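PDB 4RU1: monosaccharide ABC transporter substrate-binding protein, CUT2 family from Acidothermus cellulolyticus, which binds myo-inositol between its two lobes and probably serves as the carbohydrate-binding component of an ABC-type sugar uptake system. Local coordinates for residues A89-P92 with A93-Q96; F123-E127 with T128-Q132; P184-R187 with T188-A192. One frame throughout, in Å; residues are numbered along the deposited sequence.

Contact 1: A89-P92 with A93-Q96; sequences ALIP and AIKQ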
loop_
_atom_site.group_PDB
_atom_site.type_symbol
_atom_site.label_atom_id
_atom_site.label_comp_id
_atom_site.label_asym_id
_atom_site.label_seq_id
_atom_site.Cartn_x
_atom_site.Cartn_y
_atom_site.Cartn_z
ATOM N N ALA A 89 8.024 7.164 -14.860
ATOM C CA ALA A 89 7.978 5.994 -15.736
ATOM C C ALA A 89 6.581 5.659 -16.250
ATOM O O ALA A 89 6.439 4.923 -17.263
ATOM C CB ALA A 89 8.552 4.812 -15.012
ATOM N N LEU A 90 5.544 6.217 -15.602
ATOM C CA LEU A 90 4.161 5.746 -15.802
ATOM C C LEU A 90 3.216 6.800 -16.276
ATOM O O LEU A 90 2.263 6.479 -16.962
ATOM C CB LEU A 90 3.594 5.189 -14.502
ATOM C CG LEU A 90 4.280 3.882 -14.113
ATOM C CD1 LEU A 90 3.953 3.538 -12.663
ATOM C CD2 LEU A 90 3.984 2.704 -15.046
ATOM N N ILE A 91 3.454 8.070 -15.927
ATOM C CA ILE A 91 2.598 9.186 -16.363
ATOM C C ILE A 91 2.365 9.306 -17.872
ATOM O O ILE A 91 1.236 9.411 -18.305
ATOM C CB ILE A 91 2.983 10.562 -15.741
ATOM C CG1 ILE A 91 2.884 10.517 -14.195
ATOM C CG2 ILE A 91 2.081 11.660 -16.246
ATOM C CD1 ILE A 91 1.529 10.279 -13.613
ATOM N N PRO A 92 3.440 9.151 -18.663
ATOM C CA PRO A 92 3.224 9.258 -20.132
ATOM C C PRO A 92 2.229 8.191 -20.655
ATOM O O PRO A 92 1.337 8.531 -21.432
ATOM C CB PRO A 92 4.626 9.005 -20.674
ATOM C CG PRO A 92 5.595 9.295 -19.577
ATOM C CD PRO A 92 4.846 8.862 -18.328
ATOM N N ALA A 93 2.337 6.943 -20.175
ATOM C CA ALA A 93 1.411 5.904 -20.622
ATOM C C ALA A 93 0.012 6.172 -20.096
ATOM O O ALA A 93 -0.981 5.917 -20.760
ATOM C CB ALA A 93 1.875 4.509 -20.175
ATOM N N ILE A 94 -0.099 6.734 -18.899
ATOM C CA ILE A 94 -1.419 7.054 -18.401
ATOM C C ILE A 94 -2.068 8.164 -19.261
ATOM O O ILE A 94 -3.223 8.011 -19.688
ATOM C CB ILE A 94 -1.445 7.377 -16.868
ATOM C CG1 ILE A 94 -0.965 6.187 -16.025
ATOM C CG2 ILE A 94 -2.823 7.842 -16.475
ATOM C CD1 ILE A 94 -0.588 6.471 -14.605
ATOM N N LYS A 95 -1.264 9.201 -19.576
ATOM C CA LYS A 95 -1.757 10.261 -20.473
ATOM C C LYS A 95 -2.184 9.716 -21.801
ATOM O O LYS A 95 -3.210 10.131 -22.340
ATOM C CB LYS A 95 -0.702 11.294 -20.698
ATOM C CG LYS A 95 -0.506 12.122 -19.431
ATOM C CD LYS A 95 0.543 13.196 -19.691
ATOM C CE LYS A 95 0.687 14.155 -18.516
ATOM N NZ LYS A 95 1.959 14.947 -18.510
ATOM N N GLN A 96 -1.447 8.752 -22.324
ATOM C CA GLN A 96 -1.857 8.138 -23.571
ATOM C C GLN A 96 -3.194 7.420 -23.433
ATOM O O GLN A 96 -4.030 7.485 -24.326
ATOM C CB GLN A 96 -0.775 7.197 -24.102
ATOM C CG GLN A 96 0.422 7.922 -24.692
ATOM C CD GLN A 96 1.603 7.003 -24.966
ATOM O OE1 GLN A 96 1.455 5.784 -25.081
ATOM N NE2 GLN A 96 2.782 7.587 -25.082
HETATM O O HOH W 1 4.867 5.682 -19.397
#
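Lys95 N donates to Ile91 O at 2.8 Å, the straightest of three successive i to i+4 bonds, with an N-H...O angle of 172° and the donor almost on the line of the C=O. One residue earlier, Ile94 N satisfies Leu90 O at 3.1 Å. One residue later, Gln96 N does the same for Pro92 O at 2.9 Å. Ala93 N is served differently: it donates to a water at 2.9 Å, and the same water donates to Ala89 O, so the amide and carbonyl that would pair in an unbroken helix are bridged instead. The interruption coincides with Pro92, whose ring nitrogen carries no hydrogen and has no bond to the preceding turn, and the helix is kinked there. This is helix 87-99, the crossover helix of the beta-alpha-beta unit formed with strands 79-82 and 104-107 in the periplasmic binding protein fold. Its inner face is apolar: Leu90 CB approaches Ile94 CD1 at 4.4 Å, and both side chains also touch helix 62-74, while Ile91 and Ile94 reach Ser117. Exposed Lys95 lays its aliphatic chain at a slant across the CG2 branch of buried Ile91, with Lys95 CE 3.6 Å from Ile91 CG2; CG of Lys95 stands beside its own backbone N (chi1 -72°), and the extended chain then runs back over that methyl. Gln96 OE1 accepts a hydrogen bond from Gln70 NE2, linking the helix to its neighbour 62-74.

Contact 2: F123-E127 with T128-Q132; sequences FGQDE and TVAGQ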
loop_
_atom_site.group_PDB
_atom_site.type_symbol
_atom_site.label_atom_id
_atom_site.label_comp_id
_atom_site.label_asym_id
_atom_site.label_seq_id
_atom_site.Cartn_x
_atom_site.Cartn_y
_atom_site.Cartn_z
ATOM N N PHE A 123 -7.932 6.533 -5.062
ATOM C CA PHE A 123 -8.302 5.839 -3.772
ATOM C C PHE A 123 -7.058 5.326 -3.069
ATOM O O PHE A 123 -6.293 4.513 -3.637
ATOM C CB PHE A 123 -9.272 4.653 -4.061
ATOM C CG PHE A 123 -10.557 5.103 -4.710
ATOM C CD1 PHE A 123 -10.596 5.264 -6.058
ATOM C CD2 PHE A 123 -11.631 5.557 -3.940
ATOM C CE1 PHE A 123 -11.746 5.772 -6.668
ATOM C CE2 PHE A 123 -12.778 6.059 -4.539
ATOM C CZ PHE A 123 -12.808 6.156 -5.909
ATOM N N GLY A 124 -6.846 5.821 -1.849
ATOM C CA GLY A 124 -5.809 5.326 -0.971
ATOM C C GLY A 124 -5.610 6.193 0.183
ATOM O O GLY A 124 -6.412 7.100 0.465
ATOM N N GLN A 125 -4.466 6.029 0.834
ATOM C CA GLN A 125 -4.179 6.887 1.980
ATOM C C GLN A 125 -3.040 7.822 1.666
ATOM O O GLN A 125 -2.156 7.532 0.807
ATOM C CB GLN A 125 -3.986 6.044 3.246
ATOM C CG GLN A 125 -2.624 5.876 3.831
ATOM C CD GLN A 125 -2.492 4.731 4.798
ATOM O OE1 GLN A 125 -3.459 4.379 5.462
ATOM N NE2 GLN A 125 -1.318 4.158 4.873
ATOM N N ASP A 126 -3.054 8.972 2.333
ATOM C CA ASP A 126 -2.072 9.968 2.104
ATOM C C ASP A 126 -0.888 9.520 2.932
ATOM O O ASP A 126 -0.957 9.485 4.168
ATOM C CB ASP A 126 -2.600 11.349 2.580
ATOM C CG ASP A 126 -1.567 12.477 2.348
ATOM O OD1 ASP A 126 -0.347 12.262 2.494
ATOM O OD2 ASP A 126 -1.962 13.623 2.079
ATOM N N GLU A 127 0.144 9.099 2.238
ATOM C CA GLU A 127 1.220 8.393 2.872
ATOM C C GLU A 127 2.161 9.322 3.683
ATOM O O GLU A 127 2.747 8.909 4.683
ATOM C CB GLU A 127 2.010 7.556 1.870
ATOM C CG GLU A 127 1.228 6.438 1.169
ATOM C CD GLU A 127 0.682 5.342 2.094
ATOM O OE1 GLU A 127 0.846 5.416 3.318
ATOM O OE2 GLU A 127 0.050 4.416 1.531
ATOM N N THR A 128 2.421 10.535 3.176
ATOM C CA THR A 128 3.076 11.585 3.973
ATOM C C THR A 128 2.332 11.824 5.293
ATOM O O THR A 128 2.940 11.820 6.349
ATOM C CB THR A 128 3.253 12.867 3.173
ATOM O OG1 THR A 128 4.041 12.555 1.999
ATOM C CG2 THR A 128 3.993 13.842 3.985
ATOM N N VAL A 129 1.004 12.003 5.219
ATOM C CA VAL A 129 0.236 12.189 6.462
ATOM C C VAL A 129 0.339 10.967 7.360
ATOM O O VAL A 129 0.513 11.071 8.583
ATOM C CB VAL A 129 -1.244 12.476 6.157
ATOM C CG1 VAL A 129 -2.074 12.517 7.435
ATOM C CG2 VAL A 129 -1.340 13.797 5.451
ATOM N N ALA A 130 0.289 9.748 6.791
ATOM C CA ALA A 130 0.358 8.585 7.666
ATOM C C ALA A 130 1.748 8.534 8.339
ATOM O O ALA A 130 1.866 8.232 9.551
ATOM C CB ALA A 130 0.052 7.283 6.912
ATOM N N GLY A 131 2.813 8.826 7.579
ATOM C CA GLY A 131 4.175 8.866 8.138
ATOM C C GLY A 131 4.310 9.934 9.200
ATOM O O GLY A 131 4.835 9.689 10.264
ATOM N N GLN A 132 3.786 11.122 8.951
ATOM C CA GLN A 132 3.805 12.207 9.951
ATOM C C GLN A 132 3.067 11.791 11.196
ATOM O O GLN A 132 3.537 12.057 12.280
ATOM C CB GLN A 132 3.157 13.488 9.365
ATOM C CG GLN A 132 3.976 14.118 8.255
ATOM C CD GLN A 132 3.196 15.096 7.385
ATOM O OE1 GLN A 132 1.980 15.005 7.286
ATOM N NE2 GLN A 132 3.871 16.080 6.803
#
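Asp126 OD1 accepts from Val129 N at 3.1 Å, the capping bond of an N-cap residue. The N-H...O angle of 173° is nearly straight, yet the donor stands well above the carboxylate plane, 55° out of it. With CG anti to its own backbone N (chi1 -180°), the side chain of Asp126 swings over the start of the helix, where the positive end of the helix dipole would be expected to favour its charge. Backbone bonds continue from there: Ala130 N donates to Asp126 O and Gly131 N to Glu127 O, each at 2.9 Å. Strand 121-124 thus passes through a short turn into helix 127-140, a crossing from one lobe to the other as in the two-lobed periplasmic binding protein fold, here close to the ligand. A second side-chain hydrogen bond lies within the turn: Gln125 NE2 donates to Glu127 OE1 at 2.9 Å, the oxygen lying in the Gln125 amide plane while the donor comes to its syn side, tilted from the carboxylate plane. Glu127 OE1 also forms a salt bridge with Arg161, a residue of the inositol pocket, and the Glu127 side chain is about 5 Å from the inositol. Packing supplements these bonds. Val129 CG2 lies 3.4 Å from Asp126 CG, the two side chains crossing at about a right angle, and Ala130 CB is 4.0 Å from Gln125 NE2. An alanine in place of Asp126 is likely to leave Val129 N without its capping acceptor and Val129 CG2 without that neighbour.

Contact 3: P184-R187 with T188-A192; sequences PSVR and TTIAA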
loop_
_atom_site.group_PDB
_atom_site.type_symbol
_atom_site.label_atom_id
_atom_site.label_comp_id
_atom_site.label_asym_id
_atom_site.label_seq_id
_atom_site.Cartn_x
_atom_site.Cartn_y
_atom_site.Cartn_z
ATOM N N PRO A 184 14.521 -14.271 3.333
ATOM C CA PRO A 184 15.545 -14.663 4.295
ATOM C C PRO A 184 16.618 -13.561 4.444
ATOM O O PRO A 184 17.048 -13.290 5.547
ATOM C CB PRO A 184 16.090 -15.959 3.694
ATOM C CG PRO A 184 14.947 -16.534 2.926
ATOM C CD PRO A 184 14.325 -15.291 2.305
ATOM N N SER A 185 16.959 -12.893 3.346
ATOM C CA SER A 185 17.853 -11.741 3.386
ATOM C C SER A 185 17.266 -10.568 4.176
ATOM O O SER A 185 17.992 -9.846 4.820
ATOM C CB SER A 185 18.132 -11.246 1.959
ATOM O OG SER A 185 18.963 -10.133 1.933
ATOM N N VAL A 186 15.965 -10.318 4.055
ATOM C CA VAL A 186 15.333 -9.254 4.826
ATOM C C VAL A 186 15.582 -9.487 6.326
ATOM O O VAL A 186 16.015 -8.637 7.108
ATOM C CB VAL A 186 13.814 -9.121 4.560
ATOM C CG1 VAL A 186 13.164 -8.091 5.504
ATOM C CG2 VAL A 186 13.504 -8.755 3.116
ATOM N N ARG A 187 15.326 -10.699 6.728
ATOM C CA ARG A 187 15.512 -11.080 8.101
ATOM C C ARG A 187 16.957 -10.878 8.667
ATOM O O ARG A 187 17.139 -10.261 9.721
ATOM C CB ARG A 187 15.108 -12.521 8.329
ATOM C CG ARG A 187 15.037 -12.928 9.756
ATOM C CD ARG A 187 14.533 -14.372 9.904
ATOM N NE ARG A 187 14.797 -14.959 11.199
ATOM C CZ ARG A 187 14.124 -15.987 11.743
ATOM N NH1 ARG A 187 13.069 -16.571 11.144
ATOM N NH2 ARG A 187 14.555 -16.465 12.898
ATOM N N THR A 188 17.936 -11.377 7.934
ATOM C CA THR A 188 19.314 -11.220 8.382
ATOM C C THR A 188 19.802 -9.778 8.324
ATOM O O THR A 188 20.531 -9.379 9.211
ATOM C CB THR A 188 20.236 -12.145 7.593
ATOM O OG1 THR A 188 20.114 -11.874 6.208
ATOM C CG2 THR A 188 19.919 -13.649 7.889
ATOM N N THR A 189 19.299 -9.008 7.377
ATOM C CA THR A 189 19.736 -7.631 7.202
ATOM C C THR A 189 19.166 -6.858 8.363
ATOM O O THR A 189 19.811 -5.954 8.875
ATOM C CB THR A 189 19.280 -7.115 5.847
ATOM O OG1 THR A 189 19.967 -7.835 4.804
ATOM C CG2 THR A 189 19.541 -5.639 5.606
ATOM N N ILE A 190 17.890 -7.043 8.677
ATOM C CA ILE A 190 17.351 -6.313 9.829
ATOM C C ILE A 190 18.068 -6.713 11.104
ATOM O O ILE A 190 18.326 -5.870 11.951
ATOM C CB ILE A 190 15.815 -6.498 9.990
ATOM C CG1 ILE A 190 15.106 -5.909 8.780
ATOM C CG2 ILE A 190 15.250 -5.860 11.270
ATOM C CD1 ILE A 190 13.609 -6.276 8.665
ATOM N N ALA A 191 18.285 -8.008 11.331
ATOM C CA ALA A 191 18.953 -8.396 12.589
ATOM C C ALA A 191 20.343 -7.789 12.736
ATOM O O ALA A 191 20.702 -7.367 13.827
ATOM C CB ALA A 191 19.121 -9.905 12.597
ATOM N N ALA A 192 21.092 -7.774 11.658
ATOM C CA ALA A 192 22.442 -7.194 11.629
ATOM C C ALA A 192 22.411 -5.706 11.991
ATOM O O ALA A 192 23.179 -5.251 12.823
ATOM C CB ALA A 192 23.097 -7.473 10.276
#
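Val186 and Ile190 lie side by side and point the same way, one helical turn apart, with Val186 CG1 3.7 Å from Ile190 CD1. CG1 of Ile190 stands anti to its carbonyl carbon and carries CD1 back toward the valine. The pair is buried and faces helix 208-220, where Val186 meets Ile210 and Leu213 and Ile190 meets Ala217. Thr189 is turned back along the helix: its OG1, beside the backbone N at chi1 -66°, donates to Ser185 O at 2.8 Å. Thr189 N gives the same oxygen a second bond of 3.0 Å, and the two donors come from opposite faces of the carbonyl plane. Thr188 OG1 lies near Pro184 O and Ser185 O, at distances fit for weak bonds at most. Arg187, extended from CG to NE, forms a salt bridge through NE with Asp220 of helix 208-220. Regular amide bonds, such as Ile190 N to Val186 O at 2.9 Å, hold helix 183-196 together beneath these side chains. The chemistry implies an amphipathic helix: the valine-isoleucine pair packs on helix 208-220, to which Arg187 adds its charged link, whereas the hydroxyl of Thr189 bonds the carbonyl of the preceding turn; that bond is likely to hold the Thr189 side chain in its rotamer, while amide and hydroxyl together satisfy Ser185 O twice.

In the fold
From the N terminus the three contacts follow in series, neither nesting nor crossing, and each closes just a turn or so of chain rather than a long loop. Contact 1 sits within helix 87-99, which connects neighbouring parallel strands 79-82 and 104-107 and packs on helix 62-74. Contact 2, with its centre about 23 Å from that of contact 1, carries the chain from strand 121-124 of the same parallel sheet into the second lobe, where helix 127-140 packs against helix 156-168 and strand 226-230. Contact 3, centred about 27 Å from the centre of contact 2 and 36 Å from that of contact 1, belongs to helix 183-196, between strands 172-177 and 202-205 of the mixed sheet.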